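Local coordinates for protein neck and C-terminal motor domain of Kar3 (Candida glabrata, PDB 4GKR) that binds ADP and magnesium in a kinesin-14 motor domain and probably uses ATP hydrolysis to move along microtubules in mitosis, at residues Q97-S102 and N137-W142; E48-Q53 and V340-A345. One frame throughout, in Å; residues are numbered along the deposited sequence.

Contact 1: Q97-S102 and N137-W142; sequences QLIQSS and NHIFSW
The imidazole of His-138 and the side-chain amide of Gln-100 lie almost in one plane. Gln-100 meets the ring at its edge. NE2 of Gln-100 donates to NE2 of His-138 over 3.3 Å, and the bond is nearly straight at 168°. Each nitrogen lies close to the plane of the other group. As acceptor, NE2 of His-138 would be the unprotonated nitrogen of the ring. CG of Gln-100 reaches the same edge, 3.7 Å from NE2 of His-138. The indole of Trp-142 comes to this place too, with CD2 of His-138 at its edge. Its plane is turned 56° from the amide, and its NE1 is 3.9 Å from CG of Gln-100. Torsions bring the groups together: CG of His-138 is anti to its backbone N (chi1 -166°), and the Gln-100 chain is extended beyond CG. Beneath this polar layer, CG2 of Ile-99 rests 3.7 Å from CG1 of Ile-139, the two side chains crossing at about a right angle. One turn on, Ser-102 OG donates to the backbone O of Ile-99 over 2.6 Å, and that oxygen also accepts from Ser-102 N. Phe-92 meets the His-138 ring edge-to-face, and Lys-145 makes a cation-pi contact with Trp-142. The contact joins helix 96-99 to helix 131-147 on one side of the central sheet. Ile-99 and Ile-139 both rest on Leu-264 of strand 259-268.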
loop_
_atom_site.group_PDB
_atom_site.type_symbol
_atom_site.label_atom_id
_atom_site.label_comp_id
_atom_site.label_asym_id
_atom_site.label_seq_id
_atom_site.Cartn_x
_atom_site.Cartn_y
_atom_site.Cartn_z
ATOM N N GLN A 97 11.905 4.559 6.010
ATOM C CA GLN A 97 12.839 5.129 5.055
ATOM C C GLN A 97 12.159 5.497 3.734
ATOM O O GLN A 97 12.434 6.556 3.170
ATOM C CB GLN A 97 14.019 4.185 4.828
ATOM C CG GLN A 97 14.800 4.481 3.558
ATOM C CD GLN A 97 16.306 4.331 3.721
ATOM O OE1 GLN A 97 16.812 3.960 4.799
ATOM N NE2 GLN A 97 17.042 4.634 2.643
ATOM N N LEU A 98 11.260 4.636 3.260
ATOM C CA LEU A 98 10.477 4.920 2.072
ATOM C C LEU A 98 9.616 6.177 2.240
ATOM O O LEU A 98 9.582 7.031 1.346
ATOM C CB LEU A 98 9.634 3.700 1.689
ATOM C CG LEU A 98 8.652 3.837 0.524
ATOM C CD1 LEU A 98 9.364 3.907 -0.807
ATOM C CD2 LEU A 98 7.696 2.663 0.548
ATOM N N ILE A 99 8.930 6.300 3.376
ATOM C CA ILE A 99 8.108 7.495 3.671
ATOM C C ILE A 99 8.899 8.808 3.579
ATOM O O ILE A 99 8.397 9.816 3.074
ATOM C CB ILE A 99 7.446 7.419 5.068
ATOM C CG1 ILE A 99 6.586 6.158 5.194
ATOM C CG2 ILE A 99 6.555 8.630 5.310
ATOM C CD1 ILE A 99 5.556 5.999 4.086
ATOM N N GLN A 100 10.136 8.779 4.066
ATOM C CA GLN A 100 11.013 9.954 4.079
ATOM C C GLN A 100 11.324 10.490 2.667
ATOM O O GLN A 100 11.794 11.612 2.522
ATOM C CB GLN A 100 12.304 9.640 4.841
ATOM C CG GLN A 100 12.088 9.226 6.290
ATOM C CD GLN A 100 13.297 8.527 6.894
ATOM O OE1 GLN A 100 14.401 8.563 6.327
ATOM N NE2 GLN A 100 13.097 7.876 8.043
ATOM N N SER A 101 11.041 9.677 1.647
ATOM C CA SER A 101 11.205 10.034 0.234
ATOM C C SER A 101 10.359 11.222 -0.148
ATOM O O SER A 101 10.763 12.022 -0.998
ATOM C CB SER A 101 10.742 8.887 -0.677
ATOM O OG SER A 101 11.686 7.857 -0.781
ATOM N N SER A 102 9.166 11.310 0.426
ATOM C CA SER A 102 8.226 12.320 0.000
ATOM C C SER A 102 8.695 13.721 0.382
ATOM O O SER A 102 8.221 14.715 -0.168
ATOM C CB SER A 102 6.851 12.023 0.566
ATOM O OG SER A 102 6.970 11.652 1.920
ATOM N N ASN A 137 1.981 10.029 11.385
ATOM C CA ASN A 137 2.787 10.393 12.550
ATOM C C ASN A 137 4.267 10.624 12.234
ATOM O O ASN A 137 4.884 11.572 12.729
ATOM C CB ASN A 137 2.665 9.332 13.625
ATOM C CG ASN A 137 2.813 9.909 15.000
ATOM O OD1 ASN A 137 2.047 10.806 15.397
ATOM N ND2 ASN A 137 3.811 9.423 15.744
ATOM N N HIS A 138 4.820 9.758 11.393
ATOM C CA HIS A 138 6.208 9.825 11.025
ATOM C C HIS A 138 6.495 11.107 10.302
ATOM O O HIS A 138 7.513 11.759 10.550
ATOM C CB HIS A 138 6.557 8.627 10.154
ATOM C CG HIS A 138 8.027 8.411 10.000
ATOM N ND1 HIS A 138 8.782 7.856 10.975
ATOM C CD2 HIS A 138 8.893 8.735 8.960
ATOM C CE1 HIS A 138 10.071 7.813 10.572
ATOM N NE2 HIS A 138 10.138 8.348 9.337
ATOM N N ILE A 139 5.577 11.489 9.415
ATOM C CA ILE A 139 5.712 12.704 8.634
ATOM C C ILE A 139 5.717 13.957 9.500
ATOM O O ILE A 139 6.456 14.891 9.215
ATOM C CB ILE A 139 4.635 12.770 7.554
ATOM C CG1 ILE A 139 5.040 11.878 6.386
ATOM C CG2 ILE A 139 4.405 14.185 7.047
ATOM C CD1 ILE A 139 3.844 11.484 5.544
ATOM N N PHE A 140 4.930 13.974 10.569
ATOM C CA PHE A 140 4.920 15.125 11.459
ATOM C C PHE A 140 6.241 15.326 12.178
ATOM O O PHE A 140 6.704 16.461 12.302
ATOM C CB PHE A 140 3.766 15.061 12.457
ATOM C CG PHE A 140 2.455 15.524 11.891
ATOM C CD1 PHE A 140 2.394 16.150 10.650
ATOM C CD2 PHE A 140 1.277 15.354 12.603
ATOM C CE1 PHE A 140 1.180 16.576 10.119
ATOM C CE2 PHE A 140 0.059 15.783 12.080
ATOM C CZ PHE A 140 0.009 16.394 10.835
ATOM N N SER A 141 6.841 14.234 12.656
ATOM C CA SER A 141 8.183 14.272 13.233
ATOM C C SER A 141 9.150 15.029 12.353
ATOM O O SER A 141 9.853 15.921 12.808
ATOM C CB SER A 141 8.730 12.871 13.402
ATOM O OG SER A 141 8.284 12.331 14.608
ATOM N N TRP A 142 9.195 14.651 11.084
ATOM C CA TRP A 142 10.104 15.286 10.161
ATOM C C TRP A 142 9.762 16.719 9.900
ATOM O O TRP A 142 10.660 17.548 9.804
ATOM C CB TRP A 142 10.270 14.453 8.898
ATOM C CG TRP A 142 11.038 13.208 9.228
ATOM C CD1 TRP A 142 10.549 11.918 9.317
ATOM C CD2 TRP A 142 12.456 13.104 9.602
ATOM N NE1 TRP A 142 11.545 11.043 9.688
ATOM C CE2 TRP A 142 12.708 11.688 9.869
ATOM C CE3 TRP A 142 13.502 13.999 9.696
ATOM C CZ2 TRP A 142 13.952 11.214 10.233
ATOM C CZ3 TRP A 142 14.763 13.514 10.070
ATOM C CH2 TRP A 142 14.978 12.154 10.341
#

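Contact 2: E48-Q53 and V340-A345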
loop_
_atom_site.group_PDB
_atom_site.type_symbol
_atom_site.label_atom_id
_atom_site.label_comp_id
_atom_site.label_asym_id
_atom_site.label_seq_id
_atom_site.Cartn_x
_atom_site.Cartn_y
_atom_site.Cartn_z
ATOM N N GLU A 48 2.467 -25.872 9.536
ATOM C CA GLU A 48 3.551 -26.751 9.072
ATOM C C GLU A 48 3.824 -26.644 7.558
ATOM O O GLU A 48 4.908 -26.997 7.097
ATOM C CB GLU A 48 3.273 -28.212 9.458
ATOM N N HIS A 49 2.850 -26.143 6.803
ATOM C CA HIS A 49 2.933 -26.080 5.341
ATOM C C HIS A 49 3.629 -24.841 4.805
ATOM O O HIS A 49 3.859 -24.716 3.597
ATOM C CB HIS A 49 1.533 -26.189 4.755
ATOM C CG HIS A 49 0.617 -25.060 5.166
ATOM N ND1 HIS A 49 0.436 -23.959 4.404
ATOM C CD2 HIS A 49 -0.162 -24.881 6.307
ATOM C CE1 HIS A 49 -0.431 -23.125 5.014
ATOM N NE2 HIS A 49 -0.791 -23.684 6.181
ATOM N N ILE A 50 3.953 -23.899 5.686
ATOM C CA ILE A 50 4.773 -22.755 5.297
ATOM C C ILE A 50 6.086 -22.787 6.061
ATOM O O ILE A 50 6.098 -23.021 7.269
ATOM C CB ILE A 50 4.056 -21.409 5.531
ATOM C CG1 ILE A 50 2.716 -21.374 4.790
ATOM C CG2 ILE A 50 4.920 -20.247 5.056
ATOM C CD1 ILE A 50 1.932 -20.086 4.965
ATOM N N LYS A 51 7.185 -22.561 5.350
ATOM C CA LYS A 51 8.504 -22.472 5.968
ATOM C C LYS A 51 9.280 -21.270 5.436
ATOM O O LYS A 51 9.484 -21.137 4.234
ATOM C CB LYS A 51 9.295 -23.779 5.773
ATOM N N VAL A 52 9.716 -20.402 6.342
ATOM C CA VAL A 52 10.435 -19.185 5.977
ATOM C C VAL A 52 11.918 -19.280 6.319
ATOM O O VAL A 52 12.268 -19.538 7.463
ATOM C CB VAL A 52 9.841 -17.968 6.701
ATOM C CG1 VAL A 52 10.569 -16.697 6.297
ATOM C CG2 VAL A 52 8.347 -17.844 6.414
ATOM N N GLN A 53 12.785 -19.063 5.329
ATOM C CA GLN A 53 14.236 -19.082 5.540
ATOM C C GLN A 53 14.756 -17.785 6.141
ATOM O O GLN A 53 14.080 -16.767 6.089
ATOM C CB GLN A 53 14.975 -19.355 4.237
ATOM C CG GLN A 53 15.041 -20.829 3.883
ATOM C CD GLN A 53 13.914 -21.232 2.961
ATOM O OE1 GLN A 53 13.992 -21.031 1.744
ATOM N NE2 GLN A 53 12.851 -21.800 3.534
ATOM N N VAL A 340 2.295 -8.362 0.410
ATOM C CA VAL A 340 1.483 -9.506 0.113
ATOM C C VAL A 340 1.082 -10.077 1.454
ATOM O O VAL A 340 1.926 -10.579 2.200
ATOM C CB VAL A 340 2.272 -10.520 -0.721
ATOM C CG1 VAL A 340 1.389 -11.683 -1.165
ATOM C CG2 VAL A 340 2.817 -9.808 -1.932
ATOM N N ASN A 341 -0.196 -9.960 1.782
ATOM C CA ASN A 341 -0.691 -10.509 3.028
ATOM C C ASN A 341 -1.139 -11.933 2.768
ATOM O O ASN A 341 -1.898 -12.175 1.830
ATOM C CB ASN A 341 -1.838 -9.654 3.573
ATOM C CG ASN A 341 -1.379 -8.262 3.992
ATOM O OD1 ASN A 341 -1.413 -7.335 3.194
ATOM N ND2 ASN A 341 -0.928 -8.116 5.230
ATOM N N ILE A 342 -0.642 -12.891 3.546
ATOM C CA ILE A 342 -1.129 -14.262 3.383
ATOM C C ILE A 342 -1.709 -14.833 4.658
ATOM O O ILE A 342 -1.254 -14.529 5.760
ATOM C CB ILE A 342 -0.100 -15.248 2.749
ATOM C CG1 ILE A 342 1.193 -15.314 3.550
ATOM C CG2 ILE A 342 0.190 -14.886 1.295
ATOM C CD1 ILE A 342 2.029 -16.536 3.228
ATOM N N SER A 343 -2.737 -15.650 4.489
ATOM C CA SER A 343 -3.316 -16.402 5.581
ATOM C C SER A 343 -2.480 -17.664 5.894
ATOM O O SER A 343 -2.017 -18.364 4.978
ATOM C CB SER A 343 -4.753 -16.776 5.229
ATOM O OG SER A 343 -5.129 -17.975 5.887
ATOM N N PRO A 344 -2.286 -17.964 7.189
ATOM C CA PRO A 344 -1.483 -19.132 7.580
ATOM C C PRO A 344 -2.250 -20.451 7.497
ATOM O O PRO A 344 -1.659 -21.505 7.720
ATOM C CB PRO A 344 -1.169 -18.848 9.047
ATOM C CG PRO A 344 -2.391 -18.137 9.524
ATOM C CD PRO A 344 -2.809 -17.249 8.370
ATOM N N ALA A 345 -3.542 -20.393 7.181
ATOM C CA ALA A 345 -4.432 -21.541 7.376
ATOM C C ALA A 345 -4.396 -22.581 6.256
ATOM O O ALA A 345 -4.177 -22.249 5.098
ATOM C CB ALA A 345 -5.855 -21.064 7.625
#
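His-49 and Ile-50 make the first shell on one side, and Ile-342 and the backbone of Pro-344 make it on the other. NE2 of His-49 donates to the backbone O of Pro-344 over 2.8 Å. The bond is bent, with an angle of 136° at the hydrogen. The donor sits above the carbonyl plane, 41° out of it, and the oxygen is tilted a little from the ring plane. NE2 therefore probably carries a proton, whatever the charge of the ring. The first torsion of His-49 (chi1 62°) sets the ring between the two backbone branches, from where it reaches the carbonyl. Next to it, Ile-50 and Ile-342 meet tip to tip, with CD1 of Ile-50 4.0 Å from CD1 of Ile-342.

The second shell fixes the loop after strand 335-342. Ser-343 OG accepts from the backbone N of Ala-345 over 3.2 Å, nearly straight, which makes an ST turn. The same hydroxyl is hydrogen-bonded to ND1 of His-348. On the other side, the backbone of His-49 pairs with Asn-67, and Ile-50 lies against Met-64 of strand 62-67. Ile-36 of strand 30-36 touches both Ile-50 and Ile-342, and helix 349-363 packs on Ile-342 through Thr-352 and Leu-356.

The arrangement thus ties a small three-stranded antiparallel sheet to the end of a central parallel strand. That strand belongs to the core of the kinesin motor domain, a P-loop NTPase fold, and leads into a loop near the nucleotide.

In the fold
Contact 1 and contact 2 are separate places in one motor domain. Their centres lie 30 Å apart and their nearest atoms about 12 Å apart, without touching. Both segments of contact 1 fall in the chain between the two segments of contact 2. The central sheet connects them: strand 108-113, which Ile-99 touches, pairs in parallel with strand 335-342, which carries Ile-342. Contact 2 is near the nucleotide. The side chain of Pro-344 is about 8 Å from ADP, and that of Ser-343 is about 13 Å from magnesium. Strand 108-113 leads into the P-loop, whose residues from Gln-115 to Thr-121 line the ADP pocket.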